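Local structure of glutaminase 1 (Escherichia coli, 1U60) at residues Ile127-Glu130 / Gln134-Gln137; Ala76-Gly81 / Ala228-Tyr233. The protein catalyses the hydrolysis of L-glutamine to L-glutamate and ammonium, as a homotetrameric member of the glutaminase family within the beta-lactamase clan. One frame throughout, in Å; residues are numbered along the deposited sequence.

Interaction 1. Residues Ile127-Glu130 / Gln134-Gln137; sequences INAE and QRWQ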
loop_
_atom_site.group_PDB
_atom_site.type_symbol
_atom_site.label_atom_id
_atom_site.label_comp_id
_atom_site.label_asym_id
_atom_site.label_seq_id
_atom_site.Cartn_x
_atom_site.Cartn_y
_atom_site.Cartn_z
ATOM N N ILE A 127 -14.932 19.226 1.924
ATOM C CA ILE A 127 -15.749 19.224 3.156
ATOM C C ILE A 127 -17.022 20.065 2.948
ATOM O O ILE A 127 -16.953 21.105 2.315
ATOM C CB ILE A 127 -14.789 19.834 4.334
ATOM C CG1 ILE A 127 -13.688 18.847 4.601
ATOM C CG2 ILE A 127 -15.462 20.250 5.648
ATOM C CD1 ILE A 127 -14.112 17.532 4.588
ATOM N N ASN A 128 -18.161 19.617 3.467
ATOM C CA ASN A 128 -19.384 20.440 3.423
ATOM C C ASN A 128 -19.202 21.684 4.325
ATOM O O ASN A 128 -18.778 21.595 5.477
ATOM C CB ASN A 128 -20.585 19.647 3.991
ATOM C CG ASN A 128 -21.092 18.526 3.095
ATOM O OD1 ASN A 128 -21.855 17.675 3.577
ATOM N ND2 ASN A 128 -20.783 18.566 1.819
ATOM N N ALA A 129 -19.511 22.857 3.805
ATOM C CA ALA A 129 -19.362 24.112 4.562
ATOM C C ALA A 129 -20.023 25.249 3.814
ATOM O O ALA A 129 -19.842 25.377 2.601
ATOM C CB ALA A 129 -17.884 24.471 4.749
ATOM N N GLU A 130 -20.722 26.106 4.546
ATOM C CA GLU A 130 -21.375 27.287 3.962
ATOM C C GLU A 130 -20.417 28.437 3.782
ATOM O O GLU A 130 -20.663 29.324 2.968
ATOM C CB GLU A 130 -22.486 27.769 4.900
ATOM C CG GLU A 130 -23.618 26.783 4.975
ATOM C CD GLU A 130 -24.594 26.985 3.846
ATOM O OE1 GLU A 130 -25.546 27.792 4.042
ATOM O OE2 GLU A 130 -24.391 26.368 2.766
ATOM N N GLN A 134 -16.985 28.034 9.047
ATOM C CA GLN A 134 -17.652 26.768 9.291
ATOM C C GLN A 134 -16.753 25.617 8.828
ATOM O O GLN A 134 -16.688 24.593 9.510
ATOM C CB GLN A 134 -18.976 26.683 8.562
ATOM C CG GLN A 134 -19.684 25.367 8.794
ATOM C CD GLN A 134 -21.099 25.327 8.252
ATOM O OE1 GLN A 134 -21.310 25.573 7.080
ATOM N NE2 GLN A 134 -22.048 24.930 9.084
ATOM N N ARG A 135 -16.082 25.808 7.695
ATOM C CA ARG A 135 -15.177 24.779 7.173
ATOM C C ARG A 135 -14.130 24.451 8.248
ATOM O O ARG A 135 -13.877 23.296 8.550
ATOM C CB ARG A 135 -14.523 25.227 5.875
ATOM C CG ARG A 135 -13.667 24.151 5.177
ATOM C CD ARG A 135 -13.062 24.618 3.832
ATOM N NE ARG A 135 -14.135 25.008 2.945
ATOM C CZ ARG A 135 -14.925 24.169 2.308
ATOM N NH1 ARG A 135 -14.728 22.846 2.303
ATOM N NH2 ARG A 135 -15.902 24.670 1.590
ATOM N N TRP A 136 -13.592 25.489 8.877
ATOM C CA TRP A 136 -12.542 25.333 9.901
ATOM C C TRP A 136 -13.147 24.691 11.123
ATOM O O TRP A 136 -12.614 23.730 11.648
ATOM C CB TRP A 136 -11.840 26.679 10.209
ATOM C CG TRP A 136 -11.029 26.628 11.465
ATOM C CD1 TRP A 136 -11.182 27.416 12.607
ATOM C CD2 TRP A 136 -10.037 25.661 11.783
ATOM N NE1 TRP A 136 -10.280 27.011 13.563
ATOM C CE2 TRP A 136 -9.570 25.935 13.095
ATOM C CE3 TRP A 136 -9.485 24.559 11.091
ATOM C CZ2 TRP A 136 -8.584 25.161 13.713
ATOM C CZ3 TRP A 136 -8.509 23.812 11.707
ATOM C CH2 TRP A 136 -8.069 24.104 12.998
ATOM N N GLN A 137 -14.294 25.206 11.570
ATOM C CA GLN A 137 -14.913 24.703 12.785
ATOM C C GLN A 137 -15.202 23.203 12.668
ATOM O O GLN A 137 -14.970 22.481 13.624
ATOM C CB GLN A 137 -16.202 25.473 13.152
ATOM C CG GLN A 137 -15.929 26.839 13.789
ATOM C CD GLN A 137 -14.950 26.817 14.974
ATOM O OE1 GLN A 137 -15.139 26.065 15.923
ATOM N NE2 GLN A 137 -13.929 27.659 14.928
HETATM O O HOH W 1 -16.921 22.483 -0.486
HETATM O O HOH W 2 -17.344 27.581 1.840
#

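Interaction 2. Residues Ala76-Gly81 / Ala228-Tyr233; sequences ALEDVG and ADNVPY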
loop_
_atom_site.group_PDB
_atom_site.type_symbol
_atom_site.label_atom_id
_atom_site.label_comp_id
_atom_site.label_asym_id
_atom_site.label_seq_id
_atom_site.Cartn_x
_atom_site.Cartn_y
_atom_site.Cartn_z
ATOM N N ALA A 76 -14.287 14.045 5.125
ATOM C CA ALA A 76 -14.757 14.078 3.735
ATOM C C ALA A 76 -15.513 12.801 3.438
ATOM O O ALA A 76 -16.541 12.807 2.751
ATOM C CB ALA A 76 -13.624 14.207 2.789
ATOM N N LEU A 77 -15.028 11.678 3.953
ATOM C CA LEU A 77 -15.728 10.416 3.746
ATOM C C LEU A 77 -17.116 10.416 4.385
ATOM O O LEU A 77 -18.093 9.937 3.784
ATOM C CB LEU A 77 -14.897 9.217 4.226
ATOM C CG LEU A 77 -13.643 8.822 3.422
ATOM C CD1 LEU A 77 -12.739 7.975 4.270
ATOM C CD2 LEU A 77 -14.037 8.107 2.132
ATOM N N GLU A 78 -17.245 10.997 5.565
ATOM C CA GLU A 78 -18.531 11.077 6.233
ATOM C C GLU A 78 -19.454 12.005 5.454
ATOM O O GLU A 78 -20.657 11.704 5.304
ATOM C CB GLU A 78 -18.402 11.606 7.671
ATOM C CG GLU A 78 -17.612 10.710 8.616
ATOM C CD GLU A 78 -18.308 9.380 8.859
ATOM O OE1 GLU A 78 -19.552 9.385 9.060
ATOM O OE2 GLU A 78 -17.647 8.328 8.804
ATOM N N ASP A 79 -18.901 13.093 4.921
ATOM C CA ASP A 79 -19.680 14.093 4.167
ATOM C C ASP A 79 -20.146 13.650 2.788
ATOM O O ASP A 79 -21.316 13.825 2.454
ATOM C CB ASP A 79 -18.900 15.375 3.977
ATOM C CG ASP A 79 -18.879 16.258 5.205
ATOM O OD1 ASP A 79 -19.470 15.923 6.273
ATOM O OD2 ASP A 79 -18.197 17.304 5.191
ATOM N N VAL A 80 -19.249 13.072 1.965
ATOM C CA VAL A 80 -19.560 12.817 0.556
ATOM C C VAL A 80 -19.439 11.338 0.135
ATOM O O VAL A 80 -19.909 10.969 -0.925
ATOM C CB VAL A 80 -18.729 13.725 -0.394
ATOM C CG1 VAL A 80 -18.939 15.207 -0.064
ATOM C CG2 VAL A 80 -17.204 13.361 -0.389
ATOM N N GLY A 81 -18.849 10.505 0.993
ATOM C CA GLY A 81 -18.769 9.061 0.817
ATOM C C GLY A 81 -17.538 8.644 0.028
ATOM O O GLY A 81 -16.885 9.502 -0.578
ATOM N N ALA A 228 -18.176 2.757 10.683
ATOM C CA ALA A 228 -17.240 1.655 10.557
ATOM C C ALA A 228 -16.812 1.385 9.110
ATOM O O ALA A 228 -15.630 1.083 8.842
ATOM C CB ALA A 228 -17.831 0.405 11.194
ATOM N N ASP A 229 -17.762 1.486 8.173
ATOM C CA ASP A 229 -17.503 1.121 6.784
ATOM C C ASP A 229 -16.568 2.126 6.117
ATOM O O ASP A 229 -16.014 1.831 5.081
ATOM C CB ASP A 229 -18.794 1.041 5.966
ATOM C CG ASP A 229 -19.603 -0.214 6.251
ATOM O OD1 ASP A 229 -19.066 -1.258 6.742
ATOM O OD2 ASP A 229 -20.810 -0.243 5.974
ATOM N N ASN A 230 -16.445 3.317 6.685
ATOM C CA ASN A 230 -15.510 4.325 6.155
ATOM C C ASN A 230 -14.075 4.098 6.561
ATOM O O ASN A 230 -13.190 4.558 5.866
ATOM C CB ASN A 230 -15.948 5.760 6.499
ATOM C CG ASN A 230 -17.117 6.216 5.634
ATOM O OD1 ASN A 230 -17.250 5.743 4.492
ATOM N ND2 ASN A 230 -17.957 7.115 6.139
ATOM N N VAL A 231 -13.840 3.402 7.666
ATOM C CA VAL A 231 -12.495 3.313 8.209
ATOM C C VAL A 231 -11.530 2.585 7.281
ATOM O O VAL A 231 -10.391 3.037 7.131
ATOM C CB VAL A 231 -12.491 2.760 9.625
ATOM C CG1 VAL A 231 -11.096 2.612 10.130
ATOM C CG2 VAL A 231 -13.214 3.756 10.553
ATOM N N PRO A 232 -11.906 1.467 6.660
ATOM C CA PRO A 232 -10.922 0.791 5.788
ATOM C C PRO A 232 -10.398 1.678 4.650
ATOM O O PRO A 232 -9.270 1.478 4.205
ATOM C CB PRO A 232 -11.689 -0.434 5.267
ATOM C CG PRO A 232 -12.633 -0.696 6.330
ATOM C CD PRO A 232 -13.155 0.680 6.769
ATOM N N TYR A 233 -11.194 2.650 4.178
ATOM C CA TYR A 233 -10.747 3.548 3.113
ATOM C C TYR A 233 -9.646 4.453 3.643
ATOM O O TYR A 233 -8.686 4.768 2.957
ATOM C CB TYR A 233 -11.902 4.414 2.640
ATOM C CG TYR A 233 -13.030 3.618 2.003
ATOM C CD1 TYR A 233 -12.867 3.013 0.749
ATOM C CD2 TYR A 233 -14.258 3.484 2.651
ATOM C CE1 TYR A 233 -13.885 2.294 0.185
ATOM C CE2 TYR A 233 -15.281 2.785 2.082
ATOM C CZ TYR A 233 -15.089 2.170 0.859
ATOM O OH TYR A 233 -16.122 1.490 0.287
HETATM O O HOH W 3 -20.241 8.186 4.370
#

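Interaction 1. Residues Ile127-Glu130 / Gln134-Gln137
The linker between helices 117-126 and 132-147 is tied back onto the first turn of the second helix, with R135 and Q134 each reaching a backbone group of residues 127-130. Q134 takes the outer end: its OE1 accepts the backbone N-H of E130, N to OE1 2.7 Å, in a nearly straight bond (167°) lying in the carbonyl plane. CG of Q134 is anti to the backbone N (chi1 180°) and the chain beyond is extended, which carries the amide out to E130 and brings OE1 within 3.3 Å of E130 CB. R135 serves the inner end, where NH1 donates to the carbonyl O of I127 over 2.8 Å. That bond is bent, at 135°, and the oxygen stands out of the guanidinium plane. One face of the guanidinium lies against the methyl of A129, whose CB also meets R135 CB at 3.6 Å. A water that accepts from R135 NH2 also lies within hydrogen-bonding distance of I127 O, probably forming a second link. NE forms a salt bridge with E187, and NH1 also bonds to the carbonyl of T124; an acid and two backbone oxygens thus probably balance this buried cation. R135 packs on V191 of helix 185-195, which includes the predicted substrate-binding residue Y192, while the end of the I127 side chain, past a CB facing R135 NH1, leads off onto helix 68-80.

Interaction 2. Residues Ala76-Gly81 / Ala228-Tyr233
OE2 of E78 accepts two N-H groups, the side-chain amide of N230 and the backbone N of Q227, and so holds the chain around these two residues against the last turn of helix 68-80. N230 ND2 lies 2.9 Å from E78 OE2, and the bond is almost straight at 174°. The oxygen lies in the plane of the N230 amide, yet the amide meets it from above the carboxylate, the two planes standing 78° apart. A bend at chi2 (-66°) curls the glutamate chain back so that its carboxylate reaches N230. ND2 also donates to a water 3.1 Å away, which in turn donates to L77 O, so a second, solvent-mediated link runs from the same amide to the helix backbone. Beside these polar groups L77 fills the apolar part of the contact: its CB packs on N230 CG at 4.0 Å, and CD1 touches Y233 CB at the same distance. P82, at the start of helix 82-88, lies against L77, N230 and Y233. Y252 of the second subunit packs on L77 and meets the ring of Y233, so this junction of three helices is itself part of the subunit interface.

Helix 68-80 connects the two contacts, whose centres are about 17 Å apart. It contributes one segment of interaction 2, while I127 of interaction 1 packs on another side of it, I127 CD1 lying 3.5 Å from A76 N. D79 OD2 probably accepts the backbone N-H of N128, N to OD2 2.9 Å, and also pairs with R138. Both contacts are partly buried: interaction 1 runs from buried I127 and R135 to exposed E130, whereas interaction 2 includes buried L77 and N230 and no exposed touching residue. Side chains bind backbone groups in local interaction 1; interaction 2 closes a much longer loop, enclosing interaction 1, by a side-chain bond plus apolar packing at the subunit interface.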